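Local coordinates for protein Exo-arabinanase (Penicillium chrysogenum, PDB 3A72) that hydrolyses alpha-1,5-linked L-arabinan as an exo-acting glycosyl hydrolase, probably working from a chain end and releasing arabinobiose, at residues L24-P32 with Y81-P89; P191-P199 with R240-A249. All coordinates share one frame; numbering follows the deposited sequence.

Interaction 1: residues L24-P32 with Y81-P89; sequences LYPRNEQLP and YQPFLYSLP. With AHR (alpha-L-arabinofuranose), chain B.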
loop_
_atom_site.group_PDB
_atom_site.type_symbol
_atom_site.label_atom_id
_atom_site.label_comp_id
_atom_site.label_asym_id
_atom_site.label_seq_id
_atom_site.Cartn_x
_atom_site.Cartn_y
_atom_site.Cartn_z
ATOM N N LEU A 24 1.712 12.679 -0.246
ATOM C CA LEU A 24 0.617 11.777 -0.564
ATOM C C LEU A 24 1.095 10.342 -0.419
ATOM O O LEU A 24 2.314 10.109 -0.535
ATOM C CB LEU A 24 0.168 11.966 -2.047
ATOM C CG LEU A 24 -1.262 11.493 -2.367
ATOM C CD1 LEU A 24 -2.308 12.426 -1.789
ATOM C CD2 LEU A 24 -1.432 11.368 -3.888
ATOM N N TYR A 25 0.207 9.389 -0.218
ATOM C CA TYR A 25 0.489 7.979 -0.397
ATOM C C TYR A 25 1.420 7.457 0.704
ATOM O O TYR A 25 2.595 7.141 0.475
ATOM C CB TYR A 25 1.033 7.687 -1.795
ATOM C CG TYR A 25 0.789 6.273 -2.279
ATOM C CD1 TYR A 25 -0.192 6.026 -3.247
ATOM C CD2 TYR A 25 1.490 5.177 -1.760
ATOM C CE1 TYR A 25 -0.459 4.730 -3.708
ATOM C CE2 TYR A 25 1.228 3.877 -2.231
ATOM C CZ TYR A 25 0.272 3.677 -3.181
ATOM O OH TYR A 25 0.001 2.414 -3.692
ATOM N N PRO A 26 0.919 7.378 1.945
ATOM C CA PRO A 26 1.761 6.938 3.057
ATOM C C PRO A 26 2.023 5.463 2.974
ATOM O O PRO A 26 1.090 4.677 2.740
ATOM C CB PRO A 26 0.888 7.229 4.279
ATOM C CG PRO A 26 -0.518 7.024 3.757
ATOM C CD PRO A 26 -0.486 7.587 2.356
ATOM N N ARG A 27 3.232 5.034 3.265
ATOM C CA ARG A 27 3.551 3.613 3.487
ATOM C C ARG A 27 4.528 3.557 4.656
ATOM O O ARG A 27 5.278 4.477 4.928
ATOM C CB ARG A 27 4.082 2.923 2.232
ATOM C CG ARG A 27 3.016 2.747 1.143
ATOM C CD ARG A 27 2.004 1.700 1.539
ATOM N NE ARG A 27 1.007 1.402 0.508
ATOM C CZ ARG A 27 -0.204 1.984 0.428
ATOM N NH1 ARG A 27 -0.578 2.943 1.241
ATOM N NH2 ARG A 27 -1.036 1.546 -0.510
ATOM N N ASN A 28 4.568 2.381 5.319
ATOM C CA ASN A 28 5.416 2.220 6.473
ATOM C C ASN A 28 5.849 0.757 6.590
ATOM O O ASN A 28 5.334 -0.135 5.903
ATOM C CB ASN A 28 4.725 2.772 7.721
ATOM C CG ASN A 28 3.408 2.110 7.918
ATOM O OD1 ASN A 28 3.272 0.895 8.065
ATOM N ND2 ASN A 28 2.329 2.814 7.926
ATOM N N GLU A 29 6.785 0.525 7.477
ATOM C CA GLU A 29 7.226 -0.824 7.821
ATOM C C GLU A 29 7.655 -0.827 9.281
ATOM O O GLU A 29 8.107 0.189 9.788
ATOM C CB GLU A 29 8.351 -1.314 6.902
ATOM C CG GLU A 29 8.879 -2.717 7.088
ATOM C CD GLU A 29 7.818 -3.779 6.946
ATOM O OE1 GLU A 29 7.782 -4.660 6.031
ATOM O OE2 GLU A 29 7.003 -3.817 7.890
ATOM N N GLN A 30 7.545 -1.970 9.932
ATOM C CA GLN A 30 8.118 -2.189 11.250
ATOM C C GLN A 30 9.232 -3.233 11.065
ATOM O O GLN A 30 9.004 -4.313 10.546
ATOM C CB GLN A 30 7.091 -2.671 12.275
ATOM C CG GLN A 30 7.757 -2.822 13.621
ATOM C CD GLN A 30 6.803 -3.223 14.712
ATOM O OE1 GLN A 30 5.904 -4.063 14.547
ATOM N NE2 GLN A 30 6.961 -2.613 15.893
ATOM N N LEU A 31 10.427 -2.868 11.488
ATOM C CA LEU A 31 11.572 -3.757 11.404
ATOM C C LEU A 31 11.498 -4.763 12.549
ATOM O O LEU A 31 10.793 -4.553 13.551
ATOM C CB LEU A 31 12.859 -2.953 11.459
ATOM C CG LEU A 31 12.996 -1.870 10.415
ATOM C CD1 LEU A 31 14.426 -1.342 10.470
ATOM C CD2 LEU A 31 12.658 -2.347 9.007
ATOM N N PRO A 32 12.183 -5.893 12.461
ATOM C CA PRO A 32 12.091 -6.916 13.546
ATOM C C PRO A 32 12.417 -6.379 14.942
ATOM O O PRO A 32 11.752 -6.861 15.886
ATOM C CB PRO A 32 13.097 -7.987 13.093
ATOM C CG PRO A 32 12.925 -7.922 11.576
ATOM C CD PRO A 32 12.878 -6.433 11.281
ATOM N N TYR A 81 5.953 8.266 -7.505
ATOM C CA TYR A 81 4.652 7.759 -7.098
ATOM C C TYR A 81 4.780 6.380 -6.392
ATOM O O TYR A 81 5.597 5.539 -6.769
ATOM C CB TYR A 81 3.707 7.558 -8.253
ATOM C CG TYR A 81 3.077 8.794 -8.872
ATOM C CD1 TYR A 81 3.183 10.076 -8.312
ATOM C CD2 TYR A 81 2.336 8.656 -10.059
ATOM C CE1 TYR A 81 2.573 11.177 -8.930
ATOM C CE2 TYR A 81 1.748 9.722 -10.661
ATOM C CZ TYR A 81 1.873 10.996 -10.088
ATOM O OH TYR A 81 1.258 12.107 -10.669
ATOM N N GLN A 82 3.900 6.198 -5.418
ATOM C CA GLN A 82 3.490 4.871 -4.965
ATOM C C GLN A 82 4.636 4.008 -4.420
ATOM O O GLN A 82 4.857 2.894 -4.833
ATOM C CB GLN A 82 2.752 4.154 -6.102
ATOM C CG GLN A 82 1.497 4.922 -6.501
ATOM C CD GLN A 82 1.223 5.021 -7.983
ATOM O OE1 GLN A 82 1.691 4.183 -8.781
ATOM N NE2 GLN A 82 0.433 6.004 -8.362
ATOM N N PRO A 83 5.328 4.532 -3.384
ATOM C CA PRO A 83 6.344 3.716 -2.718
ATOM C C PRO A 83 5.694 2.571 -1.969
ATOM O O PRO A 83 4.482 2.524 -1.701
ATOM C CB PRO A 83 6.982 4.703 -1.727
ATOM C CG PRO A 83 5.848 5.634 -1.372
ATOM C CD PRO A 83 5.110 5.800 -2.698
ATOM N N PHE A 84 6.521 1.621 -1.554
ATOM C CA PHE A 84 6.116 0.500 -0.699
ATOM C C PHE A 84 7.351 -0.027 -0.019
ATOM O O PHE A 84 8.317 -0.408 -0.692
ATOM C CB PHE A 84 5.440 -0.647 -1.505
ATOM C CG PHE A 84 4.810 -1.636 -0.571
ATOM C CD1 PHE A 84 3.600 -1.362 -0.006
ATOM C CD2 PHE A 84 5.445 -2.798 -0.183
ATOM C CE1 PHE A 84 3.000 -2.167 0.912
ATOM C CE2 PHE A 84 4.863 -3.643 0.736
ATOM C CZ PHE A 84 3.644 -3.349 1.287
ATOM N N LEU A 85 7.361 -0.081 1.317
ATOM C CA LEU A 85 8.434 -0.633 2.126
ATOM C C LEU A 85 8.137 -2.066 2.521
ATOM O O LEU A 85 7.002 -2.367 2.915
ATOM C CB LEU A 85 8.674 0.204 3.367
ATOM C CG LEU A 85 9.348 1.541 3.134
ATOM C CD1 LEU A 85 9.175 2.411 4.376
ATOM C CD2 LEU A 85 10.835 1.338 2.847
ATOM N N TYR A 86 9.161 -2.936 2.490
ATOM C CA TYR A 86 8.931 -4.329 2.885
ATOM C C TYR A 86 10.213 -4.959 3.449
ATOM O O TYR A 86 11.213 -5.079 2.731
ATOM C CB TYR A 86 8.494 -5.163 1.692
ATOM C CG TYR A 86 8.010 -6.537 2.039
ATOM C CD1 TYR A 86 7.019 -6.751 2.997
ATOM C CD2 TYR A 86 8.526 -7.671 1.421
ATOM C CE1 TYR A 86 6.572 -8.008 3.326
ATOM C CE2 TYR A 86 8.065 -8.961 1.724
ATOM C CZ TYR A 86 7.102 -9.107 2.662
ATOM O OH TYR A 86 6.645 -10.404 2.938
ATOM N N SER A 87 10.174 -5.325 4.706
ATOM C CA SER A 87 11.272 -6.066 5.364
ATOM C C SER A 87 11.079 -7.531 5.038
ATOM O O SER A 87 10.052 -8.126 5.396
ATOM C CB SER A 87 11.242 -5.794 6.858
ATOM O OG SER A 87 12.255 -6.508 7.527
ATOM N N LEU A 88 12.028 -8.161 4.321
ATOM C CA LEU A 88 11.854 -9.559 3.953
ATOM C C LEU A 88 11.724 -10.421 5.194
ATOM O O LEU A 88 12.615 -10.424 6.035
ATOM C CB LEU A 88 13.064 -10.091 3.155
ATOM C CG LEU A 88 13.143 -9.668 1.674
ATOM C CD1 LEU A 88 14.321 -10.371 1.073
ATOM C CD2 LEU A 88 11.867 -10.038 0.927
ATOM N N PRO A 89 10.638 -11.229 5.282
ATOM C CA PRO A 89 10.516 -12.128 6.408
ATOM C C PRO A 89 11.242 -13.421 6.301
ATOM O O PRO A 89 11.282 -14.214 7.258
ATOM C CB PRO A 89 8.980 -12.380 6.480
ATOM C CG PRO A 89 8.431 -12.008 5.197
ATOM C CD PRO A 89 9.412 -11.134 4.492
HETATM O O5 AHR B . -0.278 8.031 -6.384
HETATM C C5 AHR B . -0.388 9.263 -7.155
HETATM C C4 AHR B . -1.722 9.265 -7.871
HETATM O O4 AHR B . -1.715 8.169 -8.847
HETATM C C3 AHR B . -1.884 10.486 -8.766
HETATM O O3 AHR B . -2.401 11.617 -8.036
HETATM C C2 AHR B . -2.952 9.973 -9.753
HETATM O O2 AHR B . -2.911 10.665 -11.022
HETATM C C1 AHR B . -2.576 8.496 -9.935
HETATM O O HOH W 1 2.435 1.264 -3.740
HETATM O O HOH W 2 4.979 -0.318 3.060
HETATM O O HOH W 3 5.482 -4.072 4.573
#

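Interaction 2: residues P191-P199 with R240-A249; sequences PVVEDVTYP and RLSSDPENIA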
loop_
_atom_site.group_PDB
_atom_site.type_symbol
_atom_site.label_atom_id
_atom_site.label_comp_id
_atom_site.label_asym_id
_atom_site.label_seq_id
_atom_site.Cartn_x
_atom_site.Cartn_y
_atom_site.Cartn_z
ATOM N N PRO A 191 6.588 -13.893 -15.733
ATOM C CA PRO A 191 5.672 -13.157 -16.561
ATOM C C PRO A 191 4.542 -12.512 -15.772
ATOM O O PRO A 191 4.242 -12.877 -14.632
ATOM C CB PRO A 191 5.138 -14.203 -17.512
ATOM C CG PRO A 191 5.442 -15.494 -16.868
ATOM C CD PRO A 191 6.525 -15.333 -15.870
ATOM N N VAL A 192 3.915 -11.541 -16.398
ATOM C CA VAL A 192 2.740 -10.918 -15.818
ATOM C C VAL A 192 1.602 -11.921 -15.710
ATOM O O VAL A 192 1.211 -12.544 -16.703
ATOM C CB VAL A 192 2.311 -9.677 -16.674
ATOM C CG1 VAL A 192 1.060 -9.054 -16.108
ATOM C CG2 VAL A 192 3.493 -8.704 -16.710
ATOM N N VAL A 193 1.013 -12.044 -14.549
ATOM C CA VAL A 193 -0.155 -12.884 -14.255
ATOM C C VAL A 193 -1.330 -11.984 -13.962
ATOM O O VAL A 193 -1.266 -11.162 -13.053
ATOM C CB VAL A 193 0.135 -13.833 -13.082
ATOM C CG1 VAL A 193 -1.095 -14.662 -12.758
ATOM C CG2 VAL A 193 1.294 -14.724 -13.419
ATOM N N GLU A 194 -2.417 -12.127 -14.726
ATOM C CA GLU A 194 -3.626 -11.350 -14.454
ATOM C C GLU A 194 -4.358 -11.886 -13.242
ATOM O O GLU A 194 -4.668 -13.074 -13.166
ATOM C CB GLU A 194 -4.551 -11.384 -15.673
ATOM C CG GLU A 194 -3.906 -10.843 -16.918
ATOM C CD GLU A 194 -3.814 -9.361 -16.916
ATOM O OE1 GLU A 194 -4.476 -8.589 -16.208
ATOM O OE2 GLU A 194 -3.077 -8.875 -17.822
ATOM N N ASP A 195 -4.618 -11.049 -12.286
ATOM C CA ASP A 195 -5.316 -11.428 -11.060
ATOM C C ASP A 195 -6.788 -11.000 -11.070
ATOM O O ASP A 195 -7.655 -11.800 -10.727
ATOM C CB ASP A 195 -4.572 -10.823 -9.866
ATOM C CG ASP A 195 -3.290 -11.511 -9.566
ATOM O OD1 ASP A 195 -3.141 -12.722 -9.879
ATOM O OD2 ASP A 195 -2.391 -10.837 -8.958
ATOM N N VAL A 196 -7.028 -9.729 -11.398
ATOM C CA VAL A 196 -8.372 -9.198 -11.365
ATOM C C VAL A 196 -8.638 -8.493 -12.706
ATOM O O VAL A 196 -7.995 -7.471 -13.014
ATOM C CB VAL A 196 -8.627 -8.262 -10.182
ATOM C CG1 VAL A 196 -10.042 -7.692 -10.273
ATOM C CG2 VAL A 196 -8.406 -8.977 -8.863
ATOM N N THR A 197 -9.549 -9.059 -13.483
ATOM C CA THR A 197 -10.035 -8.501 -14.727
ATOM C C THR A 197 -11.547 -8.586 -14.743
ATOM O O THR A 197 -12.123 -9.519 -14.161
ATOM C CB THR A 197 -9.474 -9.210 -15.968
ATOM O OG1 THR A 197 -10.057 -10.474 -16.087
ATOM C CG2 THR A 197 -7.955 -9.399 -15.905
ATOM N N TYR A 198 -12.165 -7.646 -15.440
ATOM C CA TYR A 198 -13.651 -7.619 -15.599
ATOM C C TYR A 198 -13.994 -7.406 -17.061
ATOM O O TYR A 198 -13.263 -6.752 -17.814
ATOM C CB TYR A 198 -14.269 -6.505 -14.700
ATOM C CG TYR A 198 -14.214 -6.871 -13.248
ATOM C CD1 TYR A 198 -15.084 -7.833 -12.737
ATOM C CD2 TYR A 198 -13.310 -6.329 -12.350
ATOM C CE1 TYR A 198 -15.046 -8.221 -11.419
ATOM C CE2 TYR A 198 -13.271 -6.705 -11.045
ATOM C CZ TYR A 198 -14.153 -7.632 -10.570
ATOM O OH TYR A 198 -14.074 -7.996 -9.246
ATOM N N PRO A 199 -15.161 -7.934 -17.460
ATOM C CA PRO A 199 -15.537 -7.885 -18.876
ATOM C C PRO A 199 -16.163 -6.622 -19.359
ATOM O O PRO A 199 -16.523 -6.565 -20.524
ATOM C CB PRO A 199 -16.535 -9.054 -18.960
ATOM C CG PRO A 199 -17.164 -9.091 -17.592
ATOM C CD PRO A 199 -16.041 -8.803 -16.662
ATOM N N ARG A 240 -11.052 -10.607 -2.348
ATOM C CA ARG A 240 -10.974 -12.004 -2.787
ATOM C C ARG A 240 -10.177 -12.757 -1.742
ATOM O O ARG A 240 -9.255 -12.244 -1.132
ATOM C CB ARG A 240 -10.331 -12.095 -4.154
ATOM C CG ARG A 240 -11.242 -11.605 -5.255
ATOM C CD ARG A 240 -10.571 -11.469 -6.579
ATOM N NE ARG A 240 -11.443 -10.868 -7.591
ATOM C CZ ARG A 240 -11.549 -11.251 -8.846
ATOM N NH1 ARG A 240 -10.870 -12.264 -9.354
ATOM N NH2 ARG A 240 -12.333 -10.542 -9.649
ATOM N N LEU A 241 -10.567 -14.032 -1.558
ATOM C CA LEU A 241 -9.927 -14.914 -0.605
ATOM C C LEU A 241 -9.343 -16.113 -1.317
ATOM O O LEU A 241 -10.070 -16.793 -2.084
ATOM C CB LEU A 241 -10.976 -15.356 0.430
ATOM C CG LEU A 241 -11.359 -14.204 1.393
ATOM C CD1 LEU A 241 -12.767 -14.278 1.874
ATOM C CD2 LEU A 241 -10.317 -14.151 2.531
ATOM N N SER A 242 -8.079 -16.403 -1.055
ATOM C CA SER A 242 -7.385 -17.542 -1.673
ATOM C C SER A 242 -6.336 -18.049 -0.742
ATOM O O SER A 242 -5.650 -17.226 -0.113
ATOM C CB SER A 242 -6.711 -17.132 -2.962
ATOM O OG SER A 242 -6.057 -18.227 -3.535
ATOM N N SER A 243 -6.123 -19.369 -0.676
ATOM C CA SER A 243 -5.011 -19.922 0.114
ATOM C C SER A 243 -3.745 -20.030 -0.673
ATOM O O SER A 243 -2.711 -20.471 -0.168
ATOM C CB SER A 243 -5.410 -21.288 0.668
ATOM O OG SER A 243 -6.415 -21.022 1.676
ATOM N N ASP A 244 -3.681 -19.653 -1.913
ATOM C CA ASP A 244 -2.595 -19.560 -2.854
ATOM C C ASP A 244 -2.443 -18.086 -3.260
ATOM O O ASP A 244 -3.258 -17.592 -4.027
ATOM C CB ASP A 244 -2.799 -20.423 -4.072
ATOM C CG ASP A 244 -1.671 -20.399 -5.042
ATOM O OD1 ASP A 244 -0.737 -19.551 -4.896
ATOM O OD2 ASP A 244 -1.686 -21.223 -6.010
ATOM N N PRO A 245 -1.410 -17.417 -2.740
ATOM C CA PRO A 245 -1.307 -15.979 -2.978
ATOM C C PRO A 245 -0.963 -15.647 -4.432
ATOM O O PRO A 245 -1.006 -14.478 -4.816
ATOM C CB PRO A 245 -0.217 -15.543 -2.003
ATOM C CG PRO A 245 0.669 -16.768 -1.917
ATOM C CD PRO A 245 -0.287 -17.950 -1.934
ATOM N N GLU A 246 -0.616 -16.622 -5.233
ATOM C CA GLU A 246 -0.388 -16.439 -6.665
ATOM C C GLU A 246 -1.651 -16.748 -7.520
ATOM O O GLU A 246 -1.544 -16.588 -8.749
ATOM C CB GLU A 246 0.781 -17.299 -7.138
ATOM C CG GLU A 246 2.112 -16.818 -6.588
ATOM C CD GLU A 246 3.303 -17.632 -7.039
ATOM O OE1 GLU A 246 3.398 -17.927 -8.259
ATOM O OE2 GLU A 246 4.172 -17.904 -6.204
ATOM N N ASN A 247 -2.727 -17.176 -6.893
ATOM C CA ASN A 247 -3.926 -17.493 -7.636
ATOM C C ASN A 247 -5.079 -16.704 -7.060
ATOM O O ASN A 247 -5.736 -17.110 -6.061
ATOM C CB ASN A 247 -4.211 -19.012 -7.608
ATOM C CG ASN A 247 -5.432 -19.362 -8.449
ATOM O OD1 ASN A 247 -6.103 -18.498 -9.034
ATOM N ND2 ASN A 247 -5.701 -20.659 -8.548
ATOM N N ILE A 248 -5.306 -15.565 -7.675
ATOM C CA ILE A 248 -6.374 -14.624 -7.287
ATOM C C ILE A 248 -7.538 -14.655 -8.300
ATOM O O ILE A 248 -8.709 -14.460 -7.923
ATOM C CB ILE A 248 -5.788 -13.191 -7.177
ATOM C CG1 ILE A 248 -4.583 -13.159 -6.210
ATOM C CG2 ILE A 248 -6.823 -12.163 -6.828
ATOM C CD1 ILE A 248 -4.911 -13.566 -4.761
ATOM N N ALA A 249 -7.235 -14.925 -9.576
ATOM C CA ALA A 249 -8.229 -14.810 -10.629
ATOM C C ALA A 249 -9.368 -15.798 -10.463
ATOM O O ALA A 249 -10.490 -15.567 -10.955
ATOM C CB ALA A 249 -7.562 -14.974 -11.976
HETATM O O HOH W 4 -4.418 -15.009 -10.291
HETATM O O HOH W 5 -10.466 -11.804 -12.328
#

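Interaction 1: residues L24-P32 with Y81-P89
In a six-bladed beta-propeller, the innermost strands of two successive blades meet beside the arabinobiose pocket, where Tyr25 lies against Gln82. Strands 24-30 and 82-87 run nearly parallel, and side chains and water fill the space between them. Gln82 covers one face of the Tyr25 ring: its CA makes a CH-pi contact 3.7 Å from the ring centroid, and its CG comes within 3.4 Å of Tyr25 CE1. Gln82 then bends at chi2 to carry its amide to the sugar. NE2 donates an almost straight bond (170°) to AHR O5 at 2.9 Å, while OE1 accepts from Glu151 N. The Tyr81 ring lays a face against the same sugar, with C5 over its centre. Tyr25 OH reaches a water at 2.7 Å.

Further along the two strands, Arg27 CG lies 3.2 Å from Pro83 O. Tyr25 CE2 lies over one face of the guanidinium, which turns an edge to the Phe84 ring, the two planes 88° apart; its NH1 bonds to Pro26 O and its NH2 to Thr315. Glu29 has CG anti to its backbone N (chi1 -177°) and carries OE1 across to Ser87 N at 2.8 Å, the bond arriving on the anti side of the carboxylate but out of its plane. A water donates to Leu85 O at 2.8 Å and more weakly to Glu29 OE1. OE2 takes Gln30 N and a salt bridge from Arg319. With both carboxylate oxygens engaged, Glu29 has little freedom to rotate, and the positive charge of Arg319 probably keeps it ionised in this buried place.

Interaction 2: residues P191-P199 with R240-A249
Strand 193-196, the outermost of one propeller blade, and the 240-249 segment of the next blade meet through Tyr198, Val196 and Asp195 on one side and Arg240, Ile248 and Ala249 on the other. A classic beta bulge at Asp195 and Val196, opposite Met178, shapes the first segment, while a type I turn from Asp244 to Asn247 and an Asx turn at Asp244 shape the second.

The polar link is Arg240. Its chain is extended from CG to NE, and NH2 donates to Tyr198 OH at 3.1 Å in the guanidinium plane, with the phenol ring turned 83° from it. Tyr222 OH bonds to both Tyr198 OH and Arg240 NE. NH1 makes a weak bond to Ile248 O. Val196 CG2 lies over one face of the guanidinium, toward its rim.

The van der Waals contacts are modest: Val196 CG2 meets Ile248 CG2 at 4.1 Å, an apolar pair, and Asp195 CB packs against Ile248 CB at 3.8 Å.

Two waters bridge the segments. One donates to Asp195 OD1 and accepts from Ile248 N; the second joins Asp195 O, Thr197 N and Arg240 NH1. Separately, Asp195 O receives a direct CA-H...O contact from Ala249, its CA 3.1 Å away.

Both contacts are seams between successive blades of one propeller, but they lie at different radii. Interaction 1 is centred about 8 Å from the centre of the chain, interaction 2 about 17 Å. Their centres are about 22 Å apart and their nearest atoms about 10 Å, without touching. The blade running from strand 149-157 to strand 193-196 relates them: its first strand packs on Phe84 and Tyr86 of interaction 1, and its last is one side of interaction 2. Interaction 1 touches the sugar directly, whereas the Val196 side chain of interaction 2 stays about 11 Å from a bound arabinofuranose, joining two blades away from the sugar.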